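Uncharacterized protein MJ0764 (Methanocaldococcus jannaschii, PDB 2B8M) is of unknown function but adopts the double-stranded beta-helix fold of the RmlC-like cupins, a barrel that in relatives commonly holds a metal or small-molecule site. Local coordinates at residues A[40-45]-A[81-86]; A[48-53]-A[75-80]; A[56-61]-A[94-99]. One frame throughout, in Å; residues are numbered along the deposited sequence.

Interaction 1: A[40-45]-A[81-86]. With EDO (1,2-ethanediol), chain H; SO4 (sulfate ion), chain C.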
loop_
_atom_site.group_PDB
_atom_site.type_symbol
_atom_site.label_atom_id
_atom_site.label_comp_id
_atom_site.label_asym_id
_atom_site.label_seq_id
_atom_site.Cartn_x
_atom_site.Cartn_y
_atom_site.Cartn_z
HETATM N N MSE A 40 -6.449 7.441 15.720
HETATM C CA MSE A 40 -6.135 8.594 14.869
HETATM C C MSE A 40 -7.178 9.720 15.021
HETATM O O MSE A 40 -8.287 9.505 15.498
HETATM C CB MSE A 40 -6.062 8.171 13.401
HETATM C CG MSE A 40 -5.066 7.079 13.102
HETATM SE SE MSE A 40 -3.260 7.688 13.402
HETATM C CE MSE A 40 -3.091 8.959 11.886
ATOM N N PRO A 41 -6.825 10.943 14.584
ATOM C CA PRO A 41 -7.795 12.039 14.676
ATOM C C PRO A 41 -9.034 11.775 13.842
ATOM O O PRO A 41 -8.930 11.193 12.753
ATOM C CB PRO A 41 -7.007 13.242 14.121
ATOM C CG PRO A 41 -5.591 12.887 14.421
ATOM C CD PRO A 41 -5.552 11.427 14.050
ATOM N N LYS A 42 -10.185 12.197 14.345
ATOM C CA LYS A 42 -11.401 12.180 13.540
ATOM C C LYS A 42 -11.331 13.287 12.501
ATOM O O LYS A 42 -10.955 14.416 12.805
ATOM C CB LYS A 42 -12.655 12.360 14.391
ATOM C CG LYS A 42 -13.941 12.228 13.587
ATOM C CD LYS A 42 -15.172 12.338 14.440
ATOM C CE LYS A 42 -15.401 11.074 15.201
ATOM N NZ LYS A 42 -16.811 11.014 15.693
ATOM N N HIS A 43 -11.692 12.958 11.273
ATOM C CA HIS A 43 -11.557 13.906 10.171
ATOM C C HIS A 43 -12.313 13.399 8.964
ATOM O O HIS A 43 -12.705 12.251 8.915
ATOM C CB HIS A 43 -10.072 14.111 9.792
ATOM C CG HIS A 43 -9.432 12.917 9.165
ATOM N ND1 HIS A 43 -9.084 11.799 9.893
ATOM C CD2 HIS A 43 -9.096 12.648 7.878
ATOM C CE1 HIS A 43 -8.542 10.903 9.084
ATOM N NE2 HIS A 43 -8.534 11.393 7.859
ATOM N N TYR A 44 -12.495 14.272 7.990
ATOM C CA TYR A 44 -13.083 13.897 6.689
ATOM C C TYR A 44 -11.945 13.604 5.747
ATOM O O TYR A 44 -10.972 14.388 5.656
ATOM C CB TYR A 44 -13.889 15.047 6.120
ATOM C CG TYR A 44 -15.198 15.252 6.821
ATOM C CD1 TYR A 44 -15.239 15.803 8.109
ATOM C CD2 TYR A 44 -16.387 14.835 6.240
ATOM C CE1 TYR A 44 -16.448 15.960 8.779
ATOM C CE2 TYR A 44 -17.597 14.993 6.886
ATOM C CZ TYR A 44 -17.631 15.572 8.150
ATOM O OH TYR A 44 -18.845 15.717 8.784
ATOM N N SER A 45 -12.056 12.500 5.016
ATOM C CA SER A 45 -11.004 12.127 4.084
ATOM C C SER A 45 -10.803 13.234 3.091
ATOM O O SER A 45 -11.783 13.784 2.596
ATOM C CB SER A 45 -11.372 10.865 3.318
ATOM O OG SER A 45 -12.693 10.984 2.827
ATOM N N ASN A 81 -14.191 12.748 1.125
ATOM C CA ASN A 81 -15.107 13.598 1.833
ATOM C C ASN A 81 -16.041 12.844 2.739
ATOM O O ASN A 81 -17.224 13.176 2.829
ATOM C CB ASN A 81 -15.904 14.458 0.845
ATOM C CG ASN A 81 -15.439 15.869 0.828
ATOM O OD1 ASN A 81 -14.968 16.389 1.836
ATOM N ND2 ASN A 81 -15.579 16.524 -0.325
ATOM N N VAL A 82 -15.492 11.871 3.440
ATOM C CA VAL A 82 -16.229 11.020 4.357
ATOM C C VAL A 82 -15.610 11.162 5.769
ATOM O O VAL A 82 -14.372 11.040 5.936
ATOM C CB VAL A 82 -16.167 9.531 3.895
ATOM C CG1 VAL A 82 -16.706 8.576 4.955
ATOM C CG2 VAL A 82 -16.932 9.320 2.606
ATOM N N LYS A 83 -16.458 11.362 6.771
ATOM C CA LYS A 83 -16.016 11.458 8.153
ATOM C C LYS A 83 -15.618 10.098 8.659
ATOM O O LYS A 83 -16.426 9.140 8.587
ATOM C CB LYS A 83 -17.111 12.005 9.041
ATOM C CG LYS A 83 -16.659 12.274 10.447
ATOM C CD LYS A 83 -17.577 13.239 11.170
ATOM C CE LYS A 83 -19.029 12.816 11.149
ATOM N NZ LYS A 83 -19.893 13.691 11.951
HETATM N N MSE A 84 -14.380 10.006 9.120
HETATM C CA MSE A 84 -13.846 8.741 9.585
HETATM C C MSE A 84 -13.080 8.819 10.889
HETATM O O MSE A 84 -12.495 9.854 11.268
HETATM C CB MSE A 84 -12.900 8.132 8.558
HETATM C CG MSE A 84 -11.749 9.047 8.195
HETATM SE SE MSE A 84 -10.709 8.387 6.665
HETATM C CE MSE A 84 -10.111 6.812 7.441
ATOM N N LEU A 85 -13.128 7.699 11.585
ATOM C CA LEU A 85 -12.299 7.485 12.760
ATOM C C LEU A 85 -11.721 6.071 12.745
ATOM O O LEU A 85 -12.475 5.094 12.550
ATOM C CB LEU A 85 -13.136 7.617 13.993
ATOM C CG LEU A 85 -12.444 7.333 15.316
ATOM C CD1 LEU A 85 -11.328 8.318 15.497
ATOM C CD2 LEU A 85 -13.425 7.325 16.436
ATOM N N ILE A 86 -10.401 6.000 12.943
ATOM C CA ILE A 86 -9.678 4.757 13.061
ATOM C C ILE A 86 -9.205 4.581 14.464
ATOM O O ILE A 86 -8.433 5.395 14.976
ATOM C CB ILE A 86 -8.451 4.732 12.120
ATOM C CG1 ILE A 86 -8.900 4.726 10.650
ATOM C CG2 ILE A 86 -7.564 3.532 12.360
ATOM C CD1 ILE A 86 -7.738 4.963 9.687
HETATM C C1 EDO H . -6.066 7.886 6.516
HETATM O O1 EDO H . -5.697 7.818 7.886
HETATM C C2 EDO H . -7.308 8.729 6.315
HETATM O O2 EDO H . -6.986 10.029 5.831
HETATM S S SO4 C . -17.488 13.024 18.465
HETATM O O1 SO4 C . -18.687 12.913 17.632
HETATM O O2 SO4 C . -17.688 12.216 19.695
HETATM O O3 SO4 C . -16.377 12.459 17.686
HETATM O O4 SO4 C . -17.260 14.430 18.870
HETATM O O HOH W 1 -9.180 8.525 11.921
HETATM O O HOH W 2 -18.594 13.853 14.997
HETATM O O HOH W 3 -12.227 16.716 2.348
#

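Interaction 2: A[48-53]-A[75-80]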
loop_
_atom_site.group_PDB
_atom_site.type_symbol
_atom_site.label_atom_id
_atom_site.label_comp_id
_atom_site.label_asym_id
_atom_site.label_seq_id
_atom_site.Cartn_x
_atom_site.Cartn_y
_atom_site.Cartn_z
ATOM N N TYR A 48 -9.433 10.076 -2.001
ATOM C CA TYR A 48 -9.914 8.713 -2.022
ATOM C C TYR A 48 -8.884 7.835 -1.309
ATOM O O TYR A 48 -7.678 7.880 -1.606
ATOM C CB TYR A 48 -10.163 8.246 -3.464
ATOM C CG TYR A 48 -11.224 9.029 -4.126
ATOM C CD1 TYR A 48 -12.559 8.664 -4.012
ATOM C CD2 TYR A 48 -10.903 10.192 -4.817
ATOM C CE1 TYR A 48 -13.536 9.435 -4.627
ATOM C CE2 TYR A 48 -11.860 10.954 -5.399
ATOM C CZ TYR A 48 -13.189 10.570 -5.301
ATOM O OH TYR A 48 -14.185 11.369 -5.880
ATOM N N VAL A 49 -9.360 7.043 -0.349
ATOM C CA VAL A 49 -8.478 6.344 0.621
ATOM C C VAL A 49 -8.609 4.845 0.521
ATOM O O VAL A 49 -9.713 4.316 0.423
ATOM C CB VAL A 49 -8.804 6.760 2.072
ATOM C CG1 VAL A 49 -7.977 5.960 3.133
ATOM C CG2 VAL A 49 -8.625 8.252 2.243
ATOM N N HIS A 50 -7.464 4.178 0.575
ATOM C CA HIS A 50 -7.388 2.747 0.832
ATOM C C HIS A 50 -6.451 2.434 1.982
ATOM O O HIS A 50 -5.326 2.927 2.034
ATOM C CB HIS A 50 -6.965 1.948 -0.404
ATOM C CG HIS A 50 -7.963 1.959 -1.501
ATOM N ND1 HIS A 50 -8.040 2.991 -2.410
ATOM C CD2 HIS A 50 -8.962 1.094 -1.818
ATOM C CE1 HIS A 50 -9.017 2.732 -3.270
ATOM N NE2 HIS A 50 -9.617 1.619 -2.905
ATOM N N LEU A 51 -6.971 1.632 2.893
ATOM C CA LEU A 51 -6.338 1.262 4.139
ATOM C C LEU A 51 -5.908 -0.189 3.960
ATOM O O LEU A 51 -6.737 -1.068 3.809
ATOM C CB LEU A 51 -7.349 1.389 5.310
ATOM C CG LEU A 51 -7.927 2.795 5.464
ATOM C CD1 LEU A 51 -9.001 2.783 6.542
ATOM C CD2 LEU A 51 -6.829 3.782 5.778
ATOM N N ILE A 52 -4.602 -0.440 3.960
ATOM C CA ILE A 52 -4.089 -1.791 3.753
ATOM C C ILE A 52 -3.652 -2.348 5.103
ATOM O O ILE A 52 -2.620 -1.956 5.662
ATOM C CB ILE A 52 -2.899 -1.801 2.742
ATOM C CG1 ILE A 52 -3.289 -1.194 1.387
ATOM C CG2 ILE A 52 -2.408 -3.227 2.598
ATOM C CD1 ILE A 52 -2.116 -0.885 0.476
ATOM N N ILE A 53 -4.436 -3.258 5.640
ATOM C CA ILE A 53 -4.200 -3.704 7.024
ATOM C C ILE A 53 -3.286 -4.907 7.043
ATOM O O ILE A 53 -3.642 -5.966 6.508
ATOM C CB ILE A 53 -5.511 -4.011 7.711
ATOM C CG1 ILE A 53 -6.447 -2.798 7.588
ATOM C CG2 ILE A 53 -5.284 -4.370 9.185
ATOM C CD1 ILE A 53 -7.733 -2.986 8.226
ATOM N N ILE A 75 -8.137 -4.815 2.658
ATOM C CA ILE A 75 -7.920 -3.484 2.158
ATOM C C ILE A 75 -9.281 -2.847 2.163
ATOM O O ILE A 75 -10.229 -3.408 1.612
ATOM C CB ILE A 75 -7.352 -3.485 0.737
ATOM C CG1 ILE A 75 -6.029 -4.212 0.690
ATOM C CG2 ILE A 75 -7.287 -2.054 0.179
ATOM C CD1 ILE A 75 -5.471 -4.307 -0.708
ATOM N N VAL A 76 -9.374 -1.706 2.828
ATOM C CA VAL A 76 -10.648 -1.022 2.986
ATOM C C VAL A 76 -10.613 0.316 2.262
ATOM O O VAL A 76 -9.762 1.172 2.545
ATOM C CB VAL A 76 -11.009 -0.802 4.468
ATOM C CG1 VAL A 76 -12.390 -0.082 4.574
ATOM C CG2 VAL A 76 -10.999 -2.083 5.257
ATOM N N TYR A 77 -11.556 0.507 1.344
ATOM C CA TYR A 77 -11.740 1.757 0.617
ATOM C C TYR A 77 -12.640 2.696 1.394
ATOM O O TYR A 77 -13.734 2.297 1.804
ATOM C CB TYR A 77 -12.416 1.489 -0.717
ATOM C CG TYR A 77 -12.924 2.715 -1.436
ATOM C CD1 TYR A 77 -12.063 3.726 -1.832
ATOM C CD2 TYR A 77 -14.274 2.846 -1.727
ATOM C CE1 TYR A 77 -12.552 4.831 -2.528
ATOM C CE2 TYR A 77 -14.767 3.933 -2.419
ATOM C CZ TYR A 77 -13.906 4.918 -2.824
ATOM O OH TYR A 77 -14.441 6.002 -3.487
ATOM N N VAL A 78 -12.197 3.933 1.576
ATOM C CA VAL A 78 -13.060 4.996 2.133
ATOM C C VAL A 78 -13.106 6.092 1.075
ATOM O O VAL A 78 -12.079 6.591 0.666
ATOM C CB VAL A 78 -12.542 5.618 3.455
ATOM C CG1 VAL A 78 -13.518 6.673 3.953
ATOM C CG2 VAL A 78 -12.317 4.554 4.499
ATOM N N PRO A 79 -14.299 6.462 0.630
ATOM C CA PRO A 79 -14.391 7.537 -0.333
ATOM C C PRO A 79 -13.887 8.880 0.206
ATOM O O PRO A 79 -13.860 9.118 1.415
ATOM C CB PRO A 79 -15.904 7.594 -0.653
ATOM C CG PRO A 79 -16.459 6.297 -0.170
ATOM C CD PRO A 79 -15.611 5.877 0.956
ATOM N N PHE A 80 -13.570 9.758 -0.734
ATOM C CA PHE A 80 -13.356 11.175 -0.511
ATOM C C PHE A 80 -14.542 11.861 0.187
ATOM O O PHE A 80 -15.716 11.610 -0.126
ATOM C CB PHE A 80 -13.035 11.800 -1.873
ATOM C CG PHE A 80 -12.961 13.280 -1.882
ATOM C CD1 PHE A 80 -12.011 13.949 -1.127
ATOM C CD2 PHE A 80 -13.843 14.016 -2.646
ATOM C CE1 PHE A 80 -11.934 15.323 -1.150
ATOM C CE2 PHE A 80 -13.777 15.402 -2.674
ATOM C CZ PHE A 80 -12.809 16.057 -1.915
#

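Interaction 3: A[56-61]-A[94-99]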
loop_
_atom_site.group_PDB
_atom_site.type_symbol
_atom_site.label_atom_id
_atom_site.label_comp_id
_atom_site.label_asym_id
_atom_site.label_seq_id
_atom_site.Cartn_x
_atom_site.Cartn_y
_atom_site.Cartn_z
ATOM N N GLY A 56 -3.156 -6.998 13.110
ATOM C CA GLY A 56 -4.142 -6.605 14.084
ATOM C C GLY A 56 -5.525 -6.343 13.504
ATOM O O GLY A 56 -5.894 -6.865 12.447
ATOM N N GLU A 57 -6.288 -5.537 14.226
ATOM C CA GLU A 57 -7.681 -5.298 13.923
ATOM C C GLU A 57 -7.986 -3.823 14.088
ATOM O O GLU A 57 -7.654 -3.219 15.117
ATOM C CB GLU A 57 -8.551 -6.113 14.873
ATOM C CG GLU A 57 -10.066 -5.969 14.650
ATOM C CD GLU A 57 -10.857 -6.944 15.508
ATOM O OE1 GLU A 57 -10.354 -8.068 15.736
ATOM O OE2 GLU A 57 -11.957 -6.585 15.968
HETATM N N MSE A 58 -8.625 -3.259 13.060
HETATM C CA MSE A 58 -9.001 -1.870 13.034
HETATM C C MSE A 58 -10.473 -1.759 13.319
HETATM O O MSE A 58 -11.240 -2.539 12.806
HETATM C CB MSE A 58 -8.756 -1.306 11.632
HETATM C CG MSE A 58 -9.293 0.090 11.451
HETATM SE SE MSE A 58 -9.081 0.685 9.611
HETATM C CE MSE A 58 -7.045 0.676 9.546
ATOM N N THR A 59 -10.852 -0.766 14.117
ATOM C CA THR A 59 -12.231 -0.392 14.293
ATOM C C THR A 59 -12.391 0.933 13.561
ATOM O O THR A 59 -11.777 1.954 13.913
ATOM C CB THR A 59 -12.581 -0.313 15.792
ATOM O OG1 THR A 59 -12.382 -1.591 16.377
ATOM C CG2 THR A 59 -14.024 0.070 16.001
ATOM N N LEU A 60 -13.214 0.898 12.521
ATOM C CA LEU A 60 -13.411 2.011 11.603
ATOM C C LEU A 60 -14.856 2.495 11.696
ATOM O O LEU A 60 -15.789 1.752 11.475
ATOM C CB LEU A 60 -13.146 1.525 10.177
ATOM C CG LEU A 60 -13.301 2.598 9.107
ATOM C CD1 LEU A 60 -12.247 3.670 9.274
ATOM C CD2 LEU A 60 -13.216 1.969 7.719
ATOM N N THR A 61 -15.048 3.738 12.108
ATOM C CA THR A 61 -16.358 4.339 12.155
ATOM C C THR A 61 -16.432 5.410 11.084
ATOM O O THR A 61 -15.653 6.367 11.095
ATOM C CB THR A 61 -16.693 4.935 13.558
ATOM O OG1 THR A 61 -16.415 3.949 14.575
ATOM C CG2 THR A 61 -18.138 5.275 13.638
ATOM N N LEU A 94 -2.036 -2.677 15.778
ATOM C CA LEU A 94 -2.679 -2.536 14.487
ATOM C C LEU A 94 -1.695 -1.811 13.628
ATOM O O LEU A 94 -1.213 -0.753 14.035
ATOM C CB LEU A 94 -3.903 -1.645 14.573
ATOM C CG LEU A 94 -4.607 -1.044 13.339
ATOM C CD1 LEU A 94 -5.106 -2.118 12.372
ATOM C CD2 LEU A 94 -5.751 -0.238 13.764
ATOM N N GLU A 95 -1.421 -2.383 12.470
ATOM C CA GLU A 95 -0.491 -1.837 11.510
ATOM C C GLU A 95 -1.154 -1.782 10.137
ATOM O O GLU A 95 -1.667 -2.790 9.653
ATOM C CB GLU A 95 0.797 -2.675 11.465
ATOM C CG GLU A 95 1.854 -2.023 10.637
ATOM C CD GLU A 95 3.159 -2.779 10.611
ATOM O OE1 GLU A 95 3.237 -3.833 11.269
ATOM O OE2 GLU A 95 4.106 -2.327 9.919
ATOM N N PHE A 96 -1.123 -0.610 9.508
ATOM C CA PHE A 96 -1.715 -0.436 8.166
ATOM C C PHE A 96 -0.952 0.586 7.342
ATOM O O PHE A 96 -0.219 1.418 7.895
ATOM C CB PHE A 96 -3.214 -0.127 8.212
ATOM C CG PHE A 96 -3.567 1.067 8.991
ATOM C CD1 PHE A 96 -3.565 1.028 10.365
ATOM C CD2 PHE A 96 -3.911 2.249 8.364
ATOM C CE1 PHE A 96 -3.911 2.170 11.114
ATOM C CE2 PHE A 96 -4.236 3.381 9.075
ATOM C CZ PHE A 96 -4.221 3.352 10.462
ATOM N N PHE A 97 -1.126 0.505 6.031
ATOM C CA PHE A 97 -0.759 1.577 5.136
ATOM C C PHE A 97 -1.980 2.330 4.684
ATOM O O PHE A 97 -3.049 1.752 4.536
ATOM C CB PHE A 97 0.002 1.060 3.919
ATOM C CG PHE A 97 1.293 0.393 4.289
ATOM C CD1 PHE A 97 1.329 -0.961 4.618
ATOM C CD2 PHE A 97 2.467 1.135 4.344
ATOM C CE1 PHE A 97 2.519 -1.527 4.995
ATOM C CE2 PHE A 97 3.656 0.551 4.698
ATOM C CZ PHE A 97 3.683 -0.762 5.031
ATOM N N VAL A 98 -1.775 3.615 4.439
ATOM C CA VAL A 98 -2.800 4.491 3.923
ATOM C C VAL A 98 -2.336 4.922 2.545
ATOM O O VAL A 98 -1.242 5.435 2.416
ATOM C CB VAL A 98 -2.969 5.743 4.788
ATOM C CG1 VAL A 98 -3.993 6.658 4.218
ATOM C CG2 VAL A 98 -3.356 5.376 6.217
ATOM N N VAL A 99 -3.166 4.669 1.528
ATOM C CA VAL A 99 -2.863 5.045 0.166
ATOM C C VAL A 99 -3.918 6.054 -0.243
ATOM O O VAL A 99 -5.117 5.820 -0.116
ATOM C CB VAL A 99 -2.904 3.831 -0.782
ATOM C CG1 VAL A 99 -2.787 4.284 -2.245
ATOM C CG2 VAL A 99 -1.866 2.805 -0.395
#

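Interaction 1: A[40-45]-A[81-86]
H43 and Y44 pair with M84 and K83 in a short antiparallel strand pairing at the edge of one sheet of the cupin barrel, partly open to solvent. H43 and M84 form the hydrogen-bonded pair, M84 N reaching H43 O at 2.8 Å and H43 N reaching M84 O at 3.2 Å. Their side chains lie side by side and point the same way. M84 CG sits 3.8 Å above one face of the imidazole, offset toward the rim, in a CH-pi contact. The ring is held at both nitrogens: ND1 donates in the ring plane to P41 O, 2.9 Å away, and NE2 is hydrogen-bonded to O2 of an ethanediol, probably from the crystallisation liquor.

On the other face, K83 CB lies 3.8 Å from the Y44 ring centroid, over the ring. At the far end of the pairing, S45 OG stands between its own backbone N and carbonyl carbon (chi1 48°), where it accepts a hydrogen bond from V82 N at 3.0 Å; P79 O also hydrogen-bonds this hydroxyl. Beyond M84, L85 is backbone hydrogen-bonded to T61, so strand 83-87 lies between strands 43-44 and 57-62, with I86 packing inward on L34 of strand 28-35.

Interaction 2: A[48-53]-A[75-80]
Y48 loses more surface to this contact than any other residue of the two segments, lying against F80 and Y77. F80 CB stands over the centre of the Y48 ring in a CH-pi contact, 3.6 Å from the centroid and only 9° off the normal. The two rings meet obliquely. At the edge of the Y48 ring, near its plane, Y77 OH comes to 3.3 Å from Y48 CD1, the two tyrosine side chains running side by side in the same direction.

Y77 is also touched by H50. Y77 CG is anti to its backbone N (chi1 168°), and Y77 CD1 lies over one face of the H50 imidazole, 3.4 Å from H50 NE2; the ring planes are inclined at 32°.

Strands 49-55 and 74-78 run antiparallel in one sheet of the double-stranded beta-helix. Two hydrogen-bonded pairs, V49 with V78 and L51 with V76, alternate with the non-hydrogen-bonded pairs H50 with Y77 and I52 with I75.

I75 has the second-largest buried surface: its CG1 lies alongside I52 CG1 at 4.1 Å, while its CG2 reaches H50 CB. On the opposite face, V49, L51, V76 and V78 turn inward, L51 onto M58 and V76 onto L60 of strand 57-62. I75 and Y77 pair in turn with an antiparallel strand of the second subunit, and Y48 stacks on H26 of that subunit.

Interaction 3: A[56-61]-A[94-99]
M58 sends CG anti to its backbone N (chi1 172°) and keeps the chain extended through SE, before a bend at chi3 (-64°) brings the terminal methyl over F96. F96 CG lies between its own backbone N and carbonyl carbon (chi1 57°). M58 CE sits over the centre of the ring, 3.4 Å above its plane, with F96 CG the nearest ring atom at 3.5 Å. The two side chains cross at about a right angle. This is a Met-aromatic contact made by selenomethionine: the methyl supplies the CH-pi touch, and SE lies farther back, 5.4 Å from the ring centroid.

L94 packs near the start of the two strands. Both its methyls lie against the backbone of E57 and M58 and against M58 CB, CD2 approaching M58 CA at 3.7 Å and CD1 lying 3.8 Å from M58 CB. Next to it the backbones come closest where G56 CA is 4.3 Å from L94 CA. Since no hydrogen bond joins the segments, the contact is apolar packing across the barrel interior between strands of different sheets, whose directions are far from parallel.

The same core is shared by L51 of strand 49-55, which meets M58, by I86 of strand 83-87, which touches both M58 and F96, and by I32 of strand 28-35, which packs on F96.

Reading from the N terminus, 40-45 comes first and is closed by 81-86 in interaction 1. Within that loop, 48-53 returns against 75-80, so interaction 2 is wholly enclosed by interaction 1, and S45 OG meets P79 O where the two adjoin. Segment 56-61 also begins inside both loops but finds its partner, 94-99, beyond them; interaction 3 therefore crosses the other two. Interactions 1 and 2 each pair strands within one of the barrel's two sheets, whereas interaction 3 spans the interior between them. Backbone bonds join the three: L85 to T61 in one sheet, H50 and I52 to V99 and F97 in the other.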